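Local coordinates for translation initiation factor eif-2b-like protein (Chaetomium thermophilum, PDB 4ZEO) that serves as the delta subunit of the decameric eIF2B complex, which probably promotes GDP-GTP exchange on eIF2 during translation initiation, at residues 278-281 with 282-286; 390-393 with 394-398; 153-157 with 158-162. All blocks are in the same frame, centred on the assembly; numbering follows the deposited sequence.

Contact 1: residues 278-281 with 282-286; sequences QSIN and DGDTI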
ATOM      1  N   GLN A 278       6.456 -13.468  12.650  1.00 51.70           N
ATOM      2  CA  GLN A 278       6.156 -14.291  13.822  1.00 55.74           C
ATOM      3  C   GLN A 278       5.413 -15.559  13.409  1.00 55.10           C
ATOM      4  O   GLN A 278       5.535 -16.602  14.046  1.00 57.59           O
ATOM      5  CB  GLN A 278       5.335 -13.501  14.838  1.00 57.66           C
ATOM      6  CG  GLN A 278       6.167 -12.608  15.716  1.00 61.27           C
ATOM      7  CD  GLN A 278       5.311 -11.768  16.636  1.00 63.83           C
ATOM      8  OE1 GLN A 278       4.087 -11.724  16.493  1.00 65.97           O
ATOM      9  NE2 GLN A 278       5.952 -11.053  17.548  1.00 64.55           N
ATOM     10  N   SER A 279       4.600 -15.437  12.368  1.00 53.06           N
ATOM     11  CA  SER A 279       3.858 -16.558  11.825  1.00 56.10           C
ATOM     12  C   SER A 279       4.758 -17.587  11.150  1.00 61.93           C
ATOM     13  O   SER A 279       4.372 -18.739  11.003  1.00 72.12           O
ATOM     14  CB  SER A 279       2.805 -16.075  10.839  1.00 52.05           C
ATOM     15  OG  SER A 279       1.596 -15.811  11.515  1.00 51.19           O
ATOM     16  N   ILE A 280       5.913 -17.148  10.661  1.00 57.17           N
ATOM     17  CA  ILE A 280       6.841 -18.048  10.001  1.00 54.32           C
ATOM     18  C   ILE A 280       7.700 -18.810  10.995  1.00 57.60           C
ATOM     19  O   ILE A 280       8.229 -18.237  11.928  1.00 59.78           O
ATOM     20  CB  ILE A 280       7.696 -17.288   8.993  1.00 50.53           C
ATOM     21  CG1 ILE A 280       6.767 -16.664   7.948  1.00 45.69           C
ATOM     22  CG2 ILE A 280       8.716 -18.216   8.334  1.00 52.28           C
ATOM     23  CD1 ILE A 280       7.448 -15.807   6.965  1.00 45.66           C
ATOM     24  N   ASN A 281       7.824 -20.114  10.782  1.00 59.40           N
ATOM     25  CA  ASN A 281       8.537 -20.985  11.709  1.00 63.07           C
ATOM     26  C   ASN A 281       9.528 -21.845  10.966  1.00 62.64           C
ATOM     27  O   ASN A 281       9.429 -21.977   9.751  1.00 60.45           O
ATOM     28  CB  ASN A 281       7.548 -21.880  12.445  1.00 67.00           C
ATOM     29  CG  ASN A 281       6.642 -21.106  13.359  1.00 67.81           C
ATOM     30  OD1 ASN A 281       7.090 -20.404  14.261  1.00 71.46           O
ATOM     31  ND2 ASN A 281       5.351 -21.157  13.066  1.00 66.73           N
ATOM     32  N   ASP A 282      10.454 -22.463  11.690  1.00 64.97           N
ATOM     33  CA  ASP A 282      11.471 -23.289  11.047  1.00 66.48           C
ATOM     34  C   ASP A 282      10.820 -24.477  10.345  1.00 63.68           C
ATOM     35  O   ASP A 282       9.971 -25.160  10.918  1.00 63.58           O
ATOM     36  CB  ASP A 282      12.485 -23.795  12.069  1.00 70.85           C
ATOM     37  CG  ASP A 282      13.731 -22.957  12.110  1.00 72.16           C
ATOM     38  OD1 ASP A 282      14.061 -22.355  11.075  1.00 70.87           O
ATOM     39  OD2 ASP A 282      14.392 -22.914  13.166  1.00 75.40           O
ATOM     40  N   GLY A 283      11.241 -24.725   9.110  1.00 61.82           N
ATOM     41  CA  GLY A 283      10.698 -25.812   8.311  1.00 61.27           C
ATOM     42  C   GLY A 283       9.438 -25.486   7.519  1.00 58.33           C
ATOM     43  O   GLY A 283       8.881 -26.359   6.867  1.00 58.74           O
ATOM     44  N   ASP A 284       8.992 -24.235   7.562  1.00 56.13           N
ATOM     45  CA  ASP A 284       7.785 -23.830   6.831  1.00 55.92           C
ATOM     46  C   ASP A 284       8.032 -23.762   5.332  1.00 55.13           C
ATOM     47  O   ASP A 284       9.151 -23.526   4.864  1.00 54.89           O
ATOM     48  CB  ASP A 284       7.288 -22.445   7.306  1.00 54.50           C
ATOM     49  CG  ASP A 284       6.417 -22.507   8.558  1.00 56.17           C
ATOM     50  OD1 ASP A 284       5.968 -21.429   9.021  1.00 53.64           O
ATOM     51  OD2 ASP A 284       6.201 -23.613   9.101  1.00 60.55           O
ATOM     52  N   THR A 285       6.966 -23.945   4.572  1.00 54.63           N
ATOM     53  CA  THR A 285       7.013 -23.621   3.165  1.00 53.33           C
ATOM     54  C   THR A 285       6.037 -22.508   2.917  1.00 48.53           C
ATOM     55  O   THR A 285       4.875 -22.590   3.262  1.00 50.08           O
ATOM     56  CB  THR A 285       6.707 -24.810   2.254  1.00 59.11           C
ATOM     57  OG1 THR A 285       7.589 -25.901   2.576  1.00 66.21           O
ATOM     58  CG2 THR A 285       6.933 -24.405   0.808  1.00 58.08           C
ATOM     59  N   ILE A 286       6.537 -21.446   2.330  1.00 45.39           N
ATOM     60  CA  ILE A 286       5.749 -20.257   2.074  1.00 43.19           C
ATOM     61  C   ILE A 286       5.479 -20.112   0.591  1.00 41.59           C
ATOM     62  O   ILE A 286       6.380 -20.320  -0.220  1.00 45.21           O
ATOM     63  CB  ILE A 286       6.467 -18.974   2.568  1.00 49.35           C
ATOM     64  CG1 ILE A 286       7.011 -19.172   3.991  1.00 51.27           C
ATOM     65  CG2 ILE A 286       5.539 -17.795   2.472  1.00 46.64           C
ATOM     66  CD1 ILE A 286       5.935 -19.201   5.042  1.00 52.92           C
TER
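A type II beta turn runs from Asn281 to Asp284, with Asp282 and Gly283 at its corners, and is closed by the backbone bond from Asp284 N to Asn281 O at 3.2 Å. Gly283 holds the third position with a positive phi of 86°, where a CB would press on the carbonyl oxygen of Asp282; hence its suitability. The Asp284 side chain adds a second clasp. With CG beside its own backbone N (chi1 -84°), the carboxylate folds back over the turn, and Asp284 OD1 accepts from Asn281 N at 2.9 Å. The donor comes from above the carboxylate plane. With the turn bond, Asp284 thus holds Asn281 by both its N and its O. The turn brings the chain out of helix 246-277 into strand 285-289, a central strand of the six-stranded parallel sheet of this Rossmann-like domain. Asp282, at a corner of the turn, accepts through OD1 from Ser308 N. Ile280 and Ile286, branched apolar residues suited to a buried place, cross at about a right angle, CG1 of Ile280 resting 3.9 Å from CD1 of Ile286. Leu299 of helix 293-304 and Phe356 of strand 354-358 pack against both isoleucines.

Contact 2: residues 390-393 with 394-398; sequences VLCE and TINFD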
ATOM      1  N   VAL A 390      -3.080 -12.323   4.324  1.00 29.23           N
ATOM      2  CA  VAL A 390      -2.954 -11.094   3.563  1.00 30.71           C
ATOM      3  C   VAL A 390      -2.347 -10.016   4.444  1.00 34.20           C
ATOM      4  O   VAL A 390      -2.785  -9.813   5.578  1.00 35.70           O
ATOM      5  CB  VAL A 390      -4.308 -10.621   3.015  1.00 30.66           C
ATOM      6  CG1 VAL A 390      -4.195  -9.192   2.451  1.00 29.75           C
ATOM      7  CG2 VAL A 390      -4.837 -11.604   1.980  1.00 28.38           C
ATOM      8  N   LEU A 391      -1.323  -9.354   3.916  1.00 35.38           N
ATOM      9  CA  LEU A 391      -0.600  -8.276   4.609  1.00 32.77           C
ATOM     10  C   LEU A 391      -0.977  -6.930   4.015  1.00 34.48           C
ATOM     11  O   LEU A 391      -0.846  -6.718   2.802  1.00 33.21           O
ATOM     12  CB  LEU A 391       0.900  -8.474   4.498  1.00 31.91           C
ATOM     13  CG  LEU A 391       1.439  -9.867   4.841  1.00 32.58           C
ATOM     14  CD1 LEU A 391       2.953  -9.964   4.586  1.00 31.67           C
ATOM     15  CD2 LEU A 391       1.100 -10.213   6.292  1.00 33.88           C
ATOM     16  N   CYS A 392      -1.479  -6.027   4.850  1.00 34.68           N
ATOM     17  CA  CYS A 392      -1.952  -4.752   4.332  1.00 34.59           C
ATOM     18  C   CYS A 392      -2.040  -3.652   5.407  1.00 35.58           C
ATOM     19  O   CYS A 392      -2.488  -3.895   6.528  1.00 37.07           O
ATOM     20  CB  CYS A 392      -3.323  -4.991   3.667  1.00 34.59           C
ATOM     21  SG  CYS A 392      -3.993  -3.655   2.690  1.00 39.69           S
ATOM     22  N   GLU A 393      -1.683  -2.432   5.029  1.00 34.85           N
ATOM     23  CA  GLU A 393      -1.755  -1.284   5.933  1.00 34.21           C
ATOM     24  C   GLU A 393      -3.217  -0.871   6.060  1.00 36.10           C
ATOM     25  O   GLU A 393      -3.971  -0.972   5.100  1.00 38.04           O
ATOM     26  CB  GLU A 393      -0.899  -0.113   5.408  1.00 31.79           C
ATOM     27  CG  GLU A 393       0.577  -0.445   5.248  1.00 34.28           C
ATOM     28  CD  GLU A 393       0.954  -1.042   3.867  1.00 44.45           C
ATOM     29  OE1 GLU A 393       0.067  -1.544   3.120  1.00 43.51           O
ATOM     30  OE2 GLU A 393       2.157  -0.996   3.528  1.00 43.90           O
ATOM     31  N   THR A 394      -3.596  -0.359   7.222  1.00 35.04           N
ATOM     32  CA  THR A 394      -4.985   0.012   7.482  1.00 35.36           C
ATOM     33  C   THR A 394      -5.457   1.112   6.546  1.00 36.00           C
ATOM     34  O   THR A 394      -6.636   1.170   6.215  1.00 37.98           O
ATOM     35  CB  THR A 394      -5.202   0.494   8.946  1.00 30.64           C
ATOM     36  OG1 THR A 394      -4.370   1.625   9.217  1.00 29.74           O
ATOM     37  CG2 THR A 394      -4.884  -0.590   9.911  1.00 28.33           C
ATOM     38  N   ILE A 395      -4.533   1.974   6.126  1.00 35.93           N
ATOM     39  CA  ILE A 395      -4.838   3.131   5.260  1.00 38.92           C
ATOM     40  C   ILE A 395      -5.358   2.680   3.864  1.00 37.57           C
ATOM     41  O   ILE A 395      -6.000   3.440   3.153  1.00 39.08           O
ATOM     42  CB  ILE A 395      -3.571   4.051   5.100  1.00 34.58           C
ATOM     43  CG1 ILE A 395      -3.916   5.433   4.549  1.00 38.32           C
ATOM     44  CG2 ILE A 395      -2.505   3.403   4.210  1.00 31.56           C
ATOM     45  CD1 ILE A 395      -4.451   6.398   5.541  1.00 39.96           C
ATOM     46  N   ASN A 396      -5.077   1.430   3.509  1.00 35.93           N
ATOM     47  CA  ASN A 396      -5.529   0.825   2.265  1.00 36.15           C
ATOM     48  C   ASN A 396      -6.972   0.272   2.353  1.00 36.23           C
ATOM     49  O   ASN A 396      -7.538  -0.128   1.345  1.00 35.87           O
ATOM     50  CB  ASN A 396      -4.567  -0.298   1.841  1.00 34.07           C
ATOM     51  CG  ASN A 396      -3.223   0.224   1.322  1.00 37.52           C
ATOM     52  OD1 ASN A 396      -3.176   1.160   0.529  1.00 41.26           O
ATOM     53  ND2 ASN A 396      -2.135  -0.370   1.784  1.00 36.83           N
ATOM     54  N   PHE A 397      -7.536   0.209   3.557  1.00 36.33           N
ATOM     55  CA  PHE A 397      -8.917  -0.239   3.737  1.00 40.93           C
ATOM     56  C   PHE A 397      -9.921   0.806   3.313  1.00 49.50           C
ATOM     57  O   PHE A 397      -9.707   2.011   3.476  1.00 49.01           O
ATOM     58  CB  PHE A 397      -9.205  -0.610   5.193  1.00 36.52           C
ATOM     59  CG  PHE A 397      -8.628  -1.928   5.614  1.00 33.78           C
ATOM     60  CD1 PHE A 397      -7.262  -2.150   5.534  1.00 32.09           C
ATOM     61  CD2 PHE A 397      -9.432  -2.914   6.154  1.00 33.37           C
ATOM     62  CE1 PHE A 397      -6.709  -3.349   5.934  1.00 31.13           C
ATOM     63  CE2 PHE A 397      -8.896  -4.120   6.568  1.00 33.52           C
ATOM     64  CZ  PHE A 397      -7.524  -4.339   6.458  1.00 32.46           C
ATOM     65  N   ASP A 398     -11.021   0.340   2.752  1.00 59.92           N
ATOM     66  CA  ASP A 398     -12.139   1.215   2.481  1.00 71.07           C
ATOM     67  C   ASP A 398     -12.931   1.269   3.775  1.00 80.24           C
ATOM     68  O   ASP A 398     -13.615   0.325   4.118  1.00 80.73           O
ATOM     69  CB  ASP A 398     -12.986   0.686   1.329  1.00 71.41           C
ATOM     70  CG  ASP A 398     -14.070   1.651   0.910  1.00 73.83           C
ATOM     71  OD1 ASP A 398     -15.090   1.197   0.359  1.00 74.32           O
ATOM     72  OD2 ASP A 398     -13.897   2.868   1.123  1.00 75.96           O
TER
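A single 3-10 turn follows strand 387-391 and brings Glu393 and Asn396 side by side. Asn396 N donates to Glu393 O at 3.1 Å. The two polar side chains run the same way, their carboxylate and amide planes 75° apart; Asn396 ND2 is 2.8 Å from Glu393 OE1, but is badly aimed for a hydrogen bond. In the Rossmann-like fold this bend lies where a strand of the parallel sheet runs out toward the helical part of the chain. Each buried polar group has an outside partner: Glu393 OE2 makes a salt bridge to Arg293, and Asn396 OD1 bonds to Ser174 OG. Replacing Asn396 by an alanine is likely to leave the Ser174 hydroxyl without this mate and to open a gap beside the Glu393 carboxylate. Cys392, a small residue on the buried side of the bend, extends SG anti to its backbone nitrogen (chi1 -169°), which puts the sulfur 3.5 Å from Asn396 CB. Cys392 SG also approaches the Phe397 ring obliquely, 5.3 Å from its centroid, a sulfur-aromatic contact. Glu393 O meets that ring at its edge, in plane, 3.5 Å from Phe397 CD1.

Contact 3: residues 153-157 with 158-162; sequences KDVHP and AVLAV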
ATOM      1  N   LYS A 153      -1.461  25.600 -14.359  1.00 96.24           N
ATOM      2  CA  LYS A 153      -2.654  26.127 -13.693  1.00 90.45           C
ATOM      3  C   LYS A 153      -2.412  26.511 -12.238  1.00 86.35           C
ATOM      4  O   LYS A 153      -1.568  27.356 -11.931  1.00 89.85           O
ATOM      5  CB  LYS A 153      -3.805  25.116 -13.769  1.00 87.42           C
ATOM      6  CG  LYS A 153      -3.976  24.507 -15.139  1.00 90.43           C
ATOM      7  CD  LYS A 153      -5.413  24.119 -15.407  1.00 90.49           C
ATOM      8  CE  LYS A 153      -5.929  23.176 -14.347  1.00 86.29           C
ATOM      9  NZ  LYS A 153      -7.307  22.738 -14.682  1.00 86.11           N
ATOM     10  N   ASP A 154      -3.203  25.904 -11.357  1.00 79.30           N
ATOM     11  CA  ASP A 154      -3.093  26.119  -9.916  1.00 74.47           C
ATOM     12  C   ASP A 154      -2.243  25.020  -9.271  1.00 65.98           C
ATOM     13  O   ASP A 154      -2.070  24.976  -8.055  1.00 64.20           O
ATOM     14  CB  ASP A 154      -4.482  26.103  -9.272  1.00 74.50           C
ATOM     15  CG  ASP A 154      -5.154  27.447  -9.304  1.00 78.14           C
ATOM     16  OD1 ASP A 154      -4.451  28.478  -9.216  1.00 79.38           O
ATOM     17  OD2 ASP A 154      -6.404  27.468  -9.361  1.00 79.66           O
ATOM     18  N   VAL A 155      -1.786  24.084 -10.090  1.00 60.46           N
ATOM     19  CA  VAL A 155      -1.050  22.944  -9.590  1.00 54.00           C
ATOM     20  C   VAL A 155       0.338  23.335  -9.112  1.00 52.72           C
ATOM     21  O   VAL A 155       1.103  23.953  -9.844  1.00 55.74           O
ATOM     22  CB  VAL A 155      -0.956  21.847 -10.670  1.00 52.83           C
ATOM     23  CG1 VAL A 155      -0.212  20.626 -10.153  1.00 50.02           C
ATOM     24  CG2 VAL A 155      -2.367  21.467 -11.117  1.00 51.13           C
ATOM     25  N   HIS A 156       0.656  22.952  -7.882  1.00 47.11           N
ATOM     26  CA  HIS A 156       1.976  23.160  -7.333  1.00 47.72           C
ATOM     27  C   HIS A 156       2.986  22.287  -8.104  1.00 50.49           C
ATOM     28  O   HIS A 156       2.679  21.148  -8.450  1.00 50.15           O
ATOM     29  CB  HIS A 156       1.968  22.804  -5.841  1.00 44.45           C
ATOM     30  CG  HIS A 156       3.197  23.230  -5.106  1.00 46.43           C
ATOM     31  ND1 HIS A 156       4.391  22.533  -5.173  1.00 46.68           N
ATOM     32  CD2 HIS A 156       3.432  24.293  -4.302  1.00 46.79           C
ATOM     33  CE1 HIS A 156       5.291  23.140  -4.430  1.00 47.98           C
ATOM     34  NE2 HIS A 156       4.734  24.214  -3.886  1.00 47.80           N
ATOM     35  N   PRO A 157       4.199  22.805  -8.367  1.00 53.96           N
ATOM     36  CA  PRO A 157       5.151  21.976  -9.121  1.00 55.12           C
ATOM     37  C   PRO A 157       5.476  20.618  -8.472  1.00 55.63           C
ATOM     38  O   PRO A 157       5.684  19.646  -9.197  1.00 58.07           O
ATOM     39  CB  PRO A 157       6.402  22.875  -9.210  1.00 57.38           C
ATOM     40  CG  PRO A 157       6.229  23.894  -8.131  1.00 57.76           C
ATOM     41  CD  PRO A 157       4.751  24.149  -8.109  1.00 56.21           C
ATOM     42  N   ALA A 158       5.505  20.540  -7.146  1.00 52.65           N
ATOM     43  CA  ALA A 158       5.766  19.269  -6.487  1.00 48.70           C
ATOM     44  C   ALA A 158       4.676  18.255  -6.829  1.00 47.14           C
ATOM     45  O   ALA A 158       4.962  17.081  -7.073  1.00 48.87           O
ATOM     46  CB  ALA A 158       5.875  19.462  -4.986  1.00 44.64           C
ATOM     47  N   VAL A 159       3.432  18.717  -6.843  1.00 45.10           N
ATOM     48  CA  VAL A 159       2.288  17.872  -7.177  1.00 43.69           C
ATOM     49  C   VAL A 159       2.312  17.452  -8.653  1.00 46.20           C
ATOM     50  O   VAL A 159       2.028  16.312  -8.999  1.00 46.89           O
ATOM     51  CB  VAL A 159       0.939  18.605  -6.818  1.00 36.69           C
ATOM     52  CG1 VAL A 159      -0.296  17.875  -7.413  1.00 31.79           C
ATOM     53  CG2 VAL A 159       0.829  18.783  -5.284  1.00 32.64           C
ATOM     54  N   LEU A 160       2.709  18.375  -9.510  1.00 48.52           N
ATOM     55  CA  LEU A 160       2.805  18.130 -10.932  1.00 49.59           C
ATOM     56  C   LEU A 160       3.773  16.963 -11.238  1.00 52.73           C
ATOM     57  O   LEU A 160       3.451  16.050 -12.003  1.00 53.68           O
ATOM     58  CB  LEU A 160       3.294  19.400 -11.604  1.00 51.45           C
ATOM     59  CG  LEU A 160       3.118  19.494 -13.104  1.00 54.63           C
ATOM     60  CD1 LEU A 160       1.639  19.742 -13.384  1.00 53.39           C
ATOM     61  CD2 LEU A 160       4.014  20.580 -13.693  1.00 58.06           C
ATOM     62  N   ALA A 161       4.938  16.989 -10.595  1.00 53.02           N
ATOM     63  CA  ALA A 161       5.947  15.953 -10.759  1.00 54.63           C
ATOM     64  C   ALA A 161       5.437  14.606 -10.250  1.00 54.18           C
ATOM     65  O   ALA A 161       5.620  13.588 -10.912  1.00 56.20           O
ATOM     66  CB  ALA A 161       7.229  16.336 -10.049  1.00 55.84           C
ATOM     67  N   VAL A 162       4.799  14.593  -9.083  1.00 50.76           N
ATOM     68  CA  VAL A 162       4.274  13.338  -8.547  1.00 48.05           C
ATOM     69  C   VAL A 162       3.187  12.727  -9.437  1.00 47.79           C
ATOM     70  O   VAL A 162       3.194  11.522  -9.680  1.00 48.15           O
ATOM     71  CB  VAL A 162       3.733  13.522  -7.114  1.00 45.36           C
ATOM     72  CG1 VAL A 162       2.840  12.362  -6.703  1.00 43.94           C
ATOM     73  CG2 VAL A 162       4.883  13.697  -6.145  1.00 45.28           C
TER
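His156 ND1 accepts the backbone N-H of Ala158 at 3.0 Å, the capping bond of His156, the N-cap residue of helix 157-168. The imidazole swings over the helix start because CG stands opposite the backbone nitrogen (chi1 -169°), and Ala158 N meets the ring near its edge, only 15° out of plane. NE2, at the far side of the ring, is hydrogen-bonded to Ser191 OG, so both nitrogens have partners and the rotation of the ring is fixed. One face of the His156 ring is flanked by Pro157, whose CD lies 3.3 Å above the ring plane. Proline suits the first helical turn: it has no N-H to satisfy, and its ring restrains phi to a helical value. The regular bonds then begin, with Leu160 N donating to His156 O at 3.0 Å and Ala161 N to Pro157 O at 3.1 Å. Val155, just ahead of the cap, pairs with Leu160 in a hydrophobic staple, with Gln212 and Tyr215 of helix 200-219 also touching the valine. Val155 uses one methyl for two neighbours: CG1 lies 3.9 Å from Val159 CG1 and 3.8 Å from Leu160 CD1, the valine and leucine side chains crossing at about a right angle.

The three contacts follow one another along the chain as 3, 1, 2, and none touches another. Contacts 1 and 2 serve the same parallel sheet, one leading into strand 285-289 and the other leaving strand 387-391; their centres are 23 Å apart and their nearest atoms about 8 Å. Helix 293-304 bridges them, since Thr298 meets both Ile280 and Leu391. Contact 3 belongs to the helical part, its centre 28 Å from that of contact 2, yet helix 174-191 joins the two: Ser174 bonds to Asn396 and Ser191 to His156. Contacts 1 and 3, 45 Å apart between centres, lie on opposite sides of the chain's centre.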